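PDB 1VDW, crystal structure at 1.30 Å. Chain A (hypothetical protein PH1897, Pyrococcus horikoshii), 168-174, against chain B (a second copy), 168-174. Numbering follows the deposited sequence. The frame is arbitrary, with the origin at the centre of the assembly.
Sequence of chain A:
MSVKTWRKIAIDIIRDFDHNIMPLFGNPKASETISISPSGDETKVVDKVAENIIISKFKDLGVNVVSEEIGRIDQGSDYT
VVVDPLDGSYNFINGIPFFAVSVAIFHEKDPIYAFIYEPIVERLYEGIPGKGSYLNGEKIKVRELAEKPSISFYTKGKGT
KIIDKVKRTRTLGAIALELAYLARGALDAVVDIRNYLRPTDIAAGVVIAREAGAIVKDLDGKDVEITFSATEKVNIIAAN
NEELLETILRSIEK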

# COMPACT_ATOMS: atom_id res chain seq x y z
N ARG A 168 12.93 4.98 2.70
CA ARG A 168 12.01 4.00 2.13
C ARG A 168 11.11 4.66 1.10
O ARG A 168 10.93 5.88 1.10
CB ARG A 168 11.13 3.39 3.23
CG ARG A 168 10.28 4.42 3.96
CD ARG A 168 9.35 3.80 4.99
NE ARG A 168 10.05 3.11 6.07
CZ ARG A 168 10.73 3.72 7.05
NH1 ARG A 168 10.81 5.04 7.09
NH2 ARG A 168 11.31 2.99 8.00
N THR A 169 10.54 3.83 0.23
CA THR A 169 9.60 4.31 -0.76
C THR A 169 8.35 3.47 -0.68
O THR A 169 8.35 2.33 -0.18
CB THR A 169 10.13 4.19 -2.21
OG1 THR A 169 10.35 2.81 -2.53
CG2 THR A 169 11.42 4.97 -2.40
N ARG A 170 7.26 4.07 -1.14
CA ARG A 170 5.98 3.40 -1.23
C ARG A 170 5.46 3.73 -2.62
O ARG A 170 5.70 4.81 -3.17
CB ARG A 170 5.00 3.94 -0.19
CG ARG A 170 5.36 3.60 1.25
CD ARG A 170 5.13 2.12 1.55
NE ARG A 170 5.48 1.75 2.92
CZ ARG A 170 6.71 1.41 3.32
NH1 ARG A 170 7.71 1.39 2.46
NH2 ARG A 170 6.92 1.06 4.58
N THR A 171 4.78 2.76 -3.22
CA THR A 171 4.15 2.95 -4.53
C THR A 171 2.85 2.20 -4.30
O THR A 171 2.76 0.99 -4.49
CB THR A 171 5.00 2.33 -5.65
OG1 THR A 171 6.32 2.88 -5.60
CG2 THR A 171 4.38 2.66 -7.01
N LEU A 172 1.85 2.95 -3.86
CA LEU A 172 0.58 2.36 -3.46
C LEU A 172 -0.48 2.12 -4.51
O LEU A 172 -1.36 1.29 -4.30
CB LEU A 172 -0.00 3.17 -2.30
CG LEU A 172 0.96 3.39 -1.13
CD1 LEU A 172 0.24 4.16 -0.02
CD2 LEU A 172 1.47 2.06 -0.61
N GLY A 173 -0.42 2.84 -5.63
CA GLY A 173 -1.43 2.65 -6.65
C GLY A 173 -2.67 3.52 -6.49
O GLY A 173 -3.70 3.24 -7.11
N ALA A 174 -2.59 4.56 -5.67
CA ALA A 174 -3.71 5.49 -5.46
C ALA A 174 -3.10 6.82 -5.04
O ALA A 174 -2.96 7.12 -3.85
CB ALA A 174 -4.64 4.97 -4.38
N ARG B 168 2.31 -2.58 -14.21
CA ARG B 168 2.37 -1.74 -13.03
C ARG B 168 3.19 -2.38 -11.93
O ARG B 168 3.39 -3.60 -11.91
CB ARG B 168 0.95 -1.49 -12.50
CG ARG B 168 0.22 -2.78 -12.12
CD ARG B 168 -1.18 -2.52 -11.57
NE ARG B 168 -2.09 -1.92 -12.55
CZ ARG B 168 -2.60 -2.56 -13.60
NH1 ARG B 168 -2.29 -3.82 -13.84
NH2 ARG B 168 -3.42 -1.91 -14.43
N THR B 169 3.67 -1.54 -11.02
CA THR B 169 4.42 -2.01 -9.86
C THR B 169 3.79 -1.44 -8.60
O THR B 169 3.11 -0.40 -8.62
CB THR B 169 5.91 -1.60 -9.87
OG1 THR B 169 6.03 -0.17 -9.74
CG2 THR B 169 6.60 -2.07 -11.15
N ARG B 170 4.01 -2.15 -7.49
CA ARG B 170 3.53 -1.74 -6.18
C ARG B 170 4.69 -1.94 -5.22
O ARG B 170 5.53 -2.83 -5.42
CB ARG B 170 2.35 -2.61 -5.72
CG ARG B 170 1.07 -2.45 -6.53
CD ARG B 170 0.38 -1.13 -6.22
NE ARG B 170 -0.84 -0.92 -7.01
CZ ARG B 170 -0.87 -0.39 -8.23
NH1 ARG B 170 0.24 -0.00 -8.83
NH2 ARG B 170 -2.04 -0.24 -8.85
N THR B 171 4.75 -1.11 -4.20
CA THR B 171 5.77 -1.22 -3.15
C THR B 171 4.93 -0.83 -1.94
O THR B 171 4.80 0.34 -1.60
CB THR B 171 6.93 -0.25 -3.39
OG1 THR B 171 7.44 -0.46 -4.72
CG2 THR B 171 8.05 -0.52 -2.39
N LEU B 172 4.35 -1.84 -1.31
CA LEU B 172 3.39 -1.61 -0.23
C LEU B 172 3.91 -1.48 1.19
O LEU B 172 3.20 -0.95 2.04
CB LEU B 172 2.29 -2.67 -0.33
CG LEU B 172 1.66 -2.75 -1.73
CD1 LEU B 172 0.57 -3.81 -1.75
CD2 LEU B 172 1.09 -1.39 -2.13
N GLY B 173 5.12 -1.96 1.44
CA GLY B 173 5.69 -1.83 2.77
C GLY B 173 5.60 -3.00 3.73
O GLY B 173 5.81 -2.81 4.93
N ALA B 174 5.30 -4.19 3.24
CA ALA B 174 5.24 -5.37 4.11
C ALA B 174 5.43 -6.58 3.20
O ALA B 174 4.46 -7.16 2.71
CB ALA B 174 3.90 -5.45 4.84
O HOH W 1 8.92 2.34 -4.79
O HOH W 2 5.85 -0.63 6.70
O HOH W 3 -4.73 0.72 -8.16

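The two copies of the 168-174 segment meet around Thr171, where a single antiparallel bridge pairs Thr171(A) with Thr171(B), their CA atoms 4.7 Å apart. The backbone groups of this residue satisfy one another reciprocally: Thr171(A) N donates to Thr171(B) O at 2.9 Å, and Thr171(B) N donates to Thr171(A) O, also at 2.9 Å. With N-H...O angles of 167° and 166°, both bonds are close to linear. Each carbonyl also receives a CA-H...O contact from the preceding residue of the partner chain, Arg170(A) CA lying 3.3 Å from Thr171(B) O and Arg170(B) CA the same 3.3 Å from Thr171(A) O. This is a single bridge; the end-to-end directions of the two segments are 124° apart.

The CA-to-CB bonds of both Thr171 residues point toward the opposing segment, yet their hydroxyls do not bond directly; Thr171(A) OG1 and Thr171(B) OG1 are 3.6 Å apart. A water links them instead, donating to Thr171(A) OG1 at 2.8 Å and to Thr171(B) OG1 at a longer 3.2 Å. The same water is hydrogen-bonded to Thr169(A) OG1 at 2.7 Å, so it joins three hydroxyls across the contact. Both Thr171 hydroxyls have further hydrogen bonds elsewhere in the structure.

The CA-to-CB bond of each Arg170 points sideways, but the end of the side chain comes nearer to the partner segment. In each chain NH1 donates to the carbonyl of the preceding residue, Arg170(A) NH1 to Thr169(A) O and Arg170(B) NH1 to Thr169(B) O, both at 2.9 Å. With this bond in place, one face of each guanidinium lies over the partner glycine: Arg170(A) CZ is 3.4 Å from Gly173(B) CA, and Arg170(B) CZ is 3.5 Å from Gly173(A) CA. A CB on either glycine would intrude on the NE of the facing arginine, and the glycine backbone angles independently disfavour one. Water extends each contact to the glycine carbonyl. One molecule donates to Gly173(B) O at 2.8 Å and accepts a weak bond from Arg170(A) NH2 at 2.9 Å; its counterpart donates to Gly173(A) O at 2.9 Å and accepts a weak bond from Arg170(B) NH2 at 2.9 Å. The NE and NH2 groups of both arginines are also satisfied elsewhere in the structure.

Although the CA-to-CB bonds of the Leu172 residues point away, their side chains return to the contact, and Leu172(A) CD2 meets Leu172(B) CD2 at 3.8 Å. This apolar contact adds packing beside the polar bridge, within a total buried surface of 437 Å².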